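PDB 3WD6: omega-class glutathione S-transferase from Bombyx mori, which binds glutathione and, as expected for its family, probably catalyses glutathione transfer and glutathione-dependent reduction of dehydroascorbate. Local coordinates for residues H16-D21 with K241-Y246; A117-I122 with K163-V168. One frame throughout, in Å; residues are numbered along the deposited sequence.

How the contacts relate
Contact 1 lies where the thioredoxin-like domain meets the C-terminal tail, whereas contact 2 lies within the helical C-terminal domain. Their centres are about 38 Å apart, on opposite sides of the chain's centre, and their nearest atoms are about 26 Å from each other. They share no helix or strand: contact 1 uses edge strand 16-17 and the loop after helix 228-240, and contact 2 pairs helices 113-125 and 145-165. Along the chain contact 2 is nested inside contact 1, with 117-122 and 163-168 both falling between 16-21 and 241-246. Contact 1 thus brings the two chain ends together near bound glutathione, while contact 2 joins two helices away from the annotated sites.

Contact 1. Residues H16-D21 with K241-Y246; sequences HLRKGD and KERPNY
Arg-243 NH1 is gripped twice, by a salt bridge to Asp-61 OD2, whose carboxylate probably offsets the positive charge gathered here, and by a weak hydrogen bond from Arg-243 NH1 to Pro-244 O at 3.4 Å, and its guanidinium then reaches Arg-18. The contact joins the start of the chain, on edge strand 16-17 of the thioredoxin-like sheet, to the C-terminal tail, a meeting of chain ends known from omega-class transferases. The two arginines arrive from opposite directions with planes 29° apart. Arg-243 NH2 lies over the rim of one face of the Arg-18 guanidinium, 3.7 Å from Arg-18 NH2.

Deeper in, the His-16 ring is fixed at both nitrogens, ND1 by Glu-247 OE2 and NE2 by Arg-36 N. With CG anti to the carbonyl carbon (chi1 -70°), the imidazole lies beneath Tyr-246 CB, a CH-pi contact of 3.6 Å from Tyr-246 CB to the centroid of the His-16 ring. The two rings are nearly parallel but barely overlap. The side chain of Tyr-246 is about 6 Å from bound glutathione at the nearest atoms; it has Pro-244 CB over one ring face, and its OH bonds weakly to Leu-62 N.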
loop_
_atom_site.group_PDB
_atom_site.type_symbol
_atom_site.label_atom_id
_atom_site.label_comp_id
_atom_site.label_asym_id
_atom_site.label_seq_id
_atom_site.Cartn_x
_atom_site.Cartn_y
_atom_site.Cartn_z
ATOM N N HIS A 16 -10.394 14.769 1.720
ATOM C CA HIS A 16 -10.231 14.319 0.348
ATOM C C HIS A 16 -10.904 15.326 -0.581
ATOM O O HIS A 16 -12.070 15.661 -0.401
ATOM C CB HIS A 16 -10.839 12.932 0.156
ATOM C CG HIS A 16 -10.073 11.839 0.830
ATOM N ND1 HIS A 16 -9.916 11.775 2.198
ATOM C CD2 HIS A 16 -9.419 10.765 0.325
ATOM C CE1 HIS A 16 -9.201 10.706 2.507
ATOM N NE2 HIS A 16 -8.887 10.076 1.390
ATOM N N LEU A 17 -10.169 15.805 -1.576
ATOM C CA LEU A 17 -10.653 16.890 -2.418
ATOM C C LEU A 17 -11.504 16.333 -3.552
ATOM O O LEU A 17 -11.197 15.268 -4.101
ATOM C CB LEU A 17 -9.479 17.715 -2.961
ATOM C CG LEU A 17 -8.543 18.264 -1.880
ATOM C CD1 LEU A 17 -7.481 19.166 -2.492
ATOM C CD2 LEU A 17 -9.322 19.006 -0.788
ATOM N N ARG A 18 -12.585 17.039 -3.881
ATOM C CA ARG A 18 -13.518 16.605 -4.924
ATOM C C ARG A 18 -13.578 17.645 -6.034
ATOM O O ARG A 18 -13.059 18.749 -5.885
ATOM C CB ARG A 18 -14.915 16.414 -4.338
ATOM C CG ARG A 18 -14.939 15.673 -3.000
ATOM C CD ARG A 18 -16.253 15.903 -2.237
ATOM N NE ARG A 18 -17.433 15.625 -3.066
ATOM C CZ ARG A 18 -18.601 15.197 -2.588
ATOM N NH1 ARG A 18 -18.744 14.988 -1.277
ATOM N NH2 ARG A 18 -19.622 14.965 -3.417
ATOM N N LYS A 19 -14.214 17.286 -7.145
ATOM C CA LYS A 19 -14.523 18.254 -8.199
ATOM C C LYS A 19 -15.096 19.549 -7.593
ATOM O O LYS A 19 -16.080 19.508 -6.819
ATOM C CB LYS A 19 -15.506 17.651 -9.214
ATOM C CG LYS A 19 -16.009 18.634 -10.255
ATOM C CD LYS A 19 -16.135 17.989 -11.632
ATOM C CE LYS A 19 -16.220 19.063 -12.713
ATOM N NZ LYS A 19 -15.166 20.123 -12.548
ATOM N N GLY A 20 -14.465 20.682 -7.923
ATOM C CA GLY A 20 -14.859 21.969 -7.367
ATOM C C GLY A 20 -13.929 22.434 -6.258
ATOM O O GLY A 20 -13.908 23.616 -5.883
ATOM N N ASP A 21 -13.161 21.500 -5.713
ATOM C CA ASP A 21 -12.157 21.847 -4.729
ATOM C C ASP A 21 -10.987 22.540 -5.414
ATOM O O ASP A 21 -10.619 22.190 -6.538
ATOM C CB ASP A 21 -11.694 20.596 -3.986
ATOM C CG ASP A 21 -12.675 20.166 -2.902
ATOM O OD1 ASP A 21 -13.280 21.055 -2.250
ATOM O OD2 ASP A 21 -12.834 18.943 -2.692
ATOM N N LYS A 241 -22.254 -1.634 -1.909
ATOM C CA LYS A 241 -22.321 -0.790 -3.102
ATOM C C LYS A 241 -22.632 0.671 -2.737
ATOM O O LYS A 241 -23.109 1.447 -3.570
ATOM C CB LYS A 241 -23.351 -1.341 -4.100
ATOM C CG LYS A 241 -23.214 -2.847 -4.400
ATOM C CD LYS A 241 -22.172 -3.125 -5.481
ATOM C CE LYS A 241 -22.004 -4.625 -5.717
ATOM N NZ LYS A 241 -21.785 -4.960 -7.161
ATOM N N GLU A 242 -22.351 1.036 -1.488
ATOM C CA GLU A 242 -22.567 2.400 -0.998
ATOM C C GLU A 242 -21.518 3.378 -1.532
ATOM O O GLU A 242 -20.487 2.975 -2.077
ATOM C CB GLU A 242 -22.556 2.439 0.538
ATOM C CG GLU A 242 -23.798 1.854 1.202
ATOM C CD GLU A 242 -23.681 1.793 2.726
ATOM O OE1 GLU A 242 -22.559 1.980 3.258
ATOM O OE2 GLU A 242 -24.714 1.554 3.392
ATOM N N ARG A 243 -21.795 4.667 -1.371
ATOM C CA ARG A 243 -20.832 5.708 -1.698
ATOM C C ARG A 243 -19.807 5.772 -0.567
ATOM O O ARG A 243 -20.168 5.813 0.621
ATOM C CB ARG A 243 -21.538 7.053 -1.845
ATOM C CG ARG A 243 -20.883 7.995 -2.834
ATOM C CD ARG A 243 -20.047 9.031 -2.123
ATOM N NE ARG A 243 -19.555 10.045 -3.050
ATOM C CZ ARG A 243 -18.418 10.723 -2.889
ATOM N NH1 ARG A 243 -17.644 10.488 -1.827
ATOM N NH2 ARG A 243 -18.056 11.636 -3.791
ATOM N N PRO A 244 -18.518 5.738 -0.926
ATOM C CA PRO A 244 -17.482 5.666 0.111
ATOM C C PRO A 244 -17.504 6.895 1.002
ATOM O O PRO A 244 -17.788 8.000 0.527
ATOM C CB PRO A 244 -16.181 5.615 -0.696
ATOM C CG PRO A 244 -16.594 5.024 -2.046
ATOM C CD PRO A 244 -17.971 5.602 -2.289
ATOM N N ASN A 245 -17.246 6.688 2.289
ATOM C CA ASN A 245 -16.962 7.787 3.197
ATOM C C ASN A 245 -15.437 7.841 3.394
ATOM O O ASN A 245 -14.833 6.959 4.024
ATOM C CB ASN A 245 -17.706 7.599 4.519
ATOM C CG ASN A 245 -17.481 8.747 5.489
ATOM O OD1 ASN A 245 -16.748 9.704 5.194
ATOM N ND2 ASN A 245 -18.106 8.658 6.661
ATOM N N TYR A 246 -14.817 8.860 2.809
ATOM C CA TYR A 246 -13.370 9.035 2.900
ATOM C C TYR A 246 -12.940 9.769 4.172
ATOM O O TYR A 246 -11.759 10.002 4.363
ATOM C CB TYR A 246 -12.855 9.815 1.687
ATOM C CG TYR A 246 -13.024 9.118 0.349
ATOM C CD1 TYR A 246 -12.431 7.885 0.102
ATOM C CD2 TYR A 246 -13.743 9.712 -0.684
ATOM C CE1 TYR A 246 -12.577 7.248 -1.132
ATOM C CE2 TYR A 246 -13.886 9.093 -1.919
ATOM C CZ TYR A 246 -13.304 7.862 -2.141
ATOM O OH TYR A 246 -13.438 7.237 -3.369
#

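Contact 2. Residues A117-I122 with K163-V168; sequences ALDKII and KNRGTV
Two helices of the all-helical glutathione transferase C-terminal domain, 113-125 and 145-165, are bridged here by a salt bridge that spans a wide separation. The nearest CA atoms, those of Leu-118 and Arg-165, are 11.5 Å apart, and the arginine covers most of that distance. Its chain is extended from CG to NE (chi3 179°), which carries the guanidinium to the surface of the other helix.

There Asp-119 OD1 receives both terminal nitrogens. Arg-165 NH1 gives the better bond, 3.2 Å to Asp-119 OD1 and 153° at the hydrogen, with the oxygen close to the guanidinium plane and met nearly head-on to its C-O bond. Arg-165 NH2 adds a weak one of 3.4 Å to Asp-119 OD1. Carboxylate and guanidinium are almost coplanar, 20° apart. Leu-118 CB sits at the same guanidinium's edge, while Ile-122 CD1 presses on one face near the rim, 3.2 Å from Arg-165 NH2, so one apolar carbon lies at the edge and another over one face of the charged group.

Arg-165 NH1 is also held by Leu-170 O, which helps to fix the guanidinium's rotation. Asp-119 OD2 lies close to Asp-171 OD1, a closeness that would tend to raise the pKa of one of the two carboxylates, an effect Arg-165 probably offsets. Helix 145-165 ends immediately afterwards at Gly-166, and the chain then turns past helix 206-216, where Val-168 touches Asn-214.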
loop_
_atom_site.group_PDB
_atom_site.type_symbol
_atom_site.label_atom_id
_atom_site.label_comp_id
_atom_site.label_asym_id
_atom_site.label_seq_id
_atom_site.Cartn_x
_atom_site.Cartn_y
_atom_site.Cartn_z
ATOM N N ALA A 117 16.450 -7.809 -8.245
ATOM C CA ALA A 117 15.490 -8.521 -9.083
ATOM C C ALA A 117 14.590 -9.400 -8.233
ATOM O O ALA A 117 13.364 -9.372 -8.392
ATOM C CB ALA A 117 16.199 -9.352 -10.148
ATOM N N LEU A 118 15.202 -10.193 -7.351
ATOM C CA LEU A 118 14.466 -11.066 -6.436
ATOM C C LEU A 118 13.414 -10.292 -5.646
ATOM O O LEU A 118 12.275 -10.744 -5.500
ATOM C CB LEU A 118 15.423 -11.748 -5.467
ATOM C CG LEU A 118 16.085 -13.039 -5.949
ATOM C CD1 LEU A 118 16.108 -13.104 -7.476
ATOM C CD2 LEU A 118 17.487 -13.192 -5.348
ATOM N N ASP A 119 13.782 -9.124 -5.136
ATOM C CA ASP A 119 12.801 -8.297 -4.456
ATOM C C ASP A 119 11.610 -7.954 -5.341
ATOM O O ASP A 119 10.471 -8.054 -4.894
ATOM C CB ASP A 119 13.447 -7.037 -3.910
ATOM C CG ASP A 119 13.945 -7.222 -2.503
ATOM O OD1 ASP A 119 14.118 -8.402 -2.083
ATOM O OD2 ASP A 119 14.142 -6.193 -1.816
ATOM N N LYS A 120 11.858 -7.579 -6.593
ATOM C CA LYS A 120 10.762 -7.204 -7.490
ATOM C C LYS A 120 9.878 -8.416 -7.805
ATOM O O LYS A 120 8.647 -8.300 -7.892
ATOM C CB LYS A 120 11.294 -6.563 -8.781
ATOM C CG LYS A 120 12.345 -5.474 -8.550
ATOM C CD LYS A 120 12.444 -4.523 -9.741
ATOM C CE LYS A 120 13.088 -3.192 -9.302
ATOM N NZ LYS A 120 12.783 -2.028 -10.203
ATOM N N ILE A 121 10.512 -9.579 -7.959
ATOM C CA ILE A 121 9.784 -10.829 -8.135
ATOM C C ILE A 121 8.853 -11.052 -6.945
ATOM O O ILE A 121 7.639 -11.263 -7.102
ATOM C CB ILE A 121 10.769 -12.016 -8.327
ATOM C CG1 ILE A 121 11.437 -11.874 -9.708
ATOM C CG2 ILE A 121 10.059 -13.373 -8.173
ATOM C CD1 ILE A 121 12.639 -12.790 -9.958
ATOM N N ILE A 122 9.409 -10.987 -5.745
ATOM C CA ILE A 122 8.585 -11.104 -4.557
ATOM C C ILE A 122 7.355 -10.187 -4.613
ATOM O O ILE A 122 6.235 -10.642 -4.396
ATOM C CB ILE A 122 9.411 -10.846 -3.306
ATOM C CG1 ILE A 122 10.329 -12.056 -3.073
ATOM C CG2 ILE A 122 8.487 -10.600 -2.100
ATOM C CD1 ILE A 122 11.516 -11.768 -2.159
ATOM N N LYS A 163 11.436 -17.650 4.805
ATOM C CA LYS A 163 12.081 -18.795 5.428
ATOM C C LYS A 163 13.507 -18.965 4.924
ATOM O O LYS A 163 14.439 -19.089 5.722
ATOM C CB LYS A 163 11.297 -20.081 5.174
ATOM C CG LYS A 163 11.855 -21.308 5.915
ATOM C CD LYS A 163 11.002 -22.542 5.618
ATOM C CE LYS A 163 11.572 -23.783 6.281
ATOM N NZ LYS A 163 11.708 -24.893 5.293
ATOM N N ASN A 164 13.686 -18.977 3.608
ATOM C CA ASN A 164 15.020 -19.182 3.064
ATOM C C ASN A 164 15.995 -18.098 3.490
ATOM O O ASN A 164 17.131 -18.398 3.812
ATOM C CB ASN A 164 14.995 -19.328 1.528
ATOM C CG ASN A 164 14.366 -20.652 1.079
ATOM O OD1 ASN A 164 14.432 -21.665 1.797
ATOM N ND2 ASN A 164 13.741 -20.646 -0.100
ATOM N N ARG A 165 15.558 -16.841 3.487
ATOM C CA ARG A 165 16.451 -15.733 3.842
ATOM C C ARG A 165 16.809 -15.753 5.332
ATOM O O ARG A 165 17.854 -15.261 5.723
ATOM C CB ARG A 165 15.827 -14.387 3.455
ATOM C CG ARG A 165 15.763 -14.168 1.957
ATOM C CD ARG A 165 14.731 -13.093 1.532
ATOM N NE ARG A 165 14.737 -12.923 0.070
ATOM C CZ ARG A 165 14.717 -11.748 -0.559
ATOM N NH1 ARG A 165 14.672 -10.611 0.131
ATOM N NH2 ARG A 165 14.724 -11.709 -1.883
ATOM N N GLY A 166 15.925 -16.308 6.152
ATOM C CA GLY A 166 16.201 -16.472 7.566
ATOM C C GLY A 166 16.194 -15.193 8.385
ATOM O O GLY A 166 16.524 -15.216 9.577
ATOM N N THR A 167 15.828 -14.070 7.774
ATOM C CA THR A 167 15.857 -12.816 8.525
ATOM C C THR A 167 14.478 -12.432 9.068
ATOM O O THR A 167 13.476 -13.113 8.796
ATOM C CB THR A 167 16.540 -11.657 7.741
ATOM O OG1 THR A 167 15.889 -11.461 6.485
ATOM C CG2 THR A 167 18.022 -11.984 7.480
ATOM N N VAL A 168 14.430 -11.360 9.851
ATOM C CA VAL A 168 13.169 -10.914 10.423
ATOM C C VAL A 168 12.247 -10.482 9.294
ATOM O O VAL A 168 11.046 -10.812 9.285
ATOM C CB VAL A 168 13.383 -9.740 11.412
ATOM C CG1 VAL A 168 12.038 -9.190 11.933
ATOM C CG2 VAL A 168 14.294 -10.184 12.568
#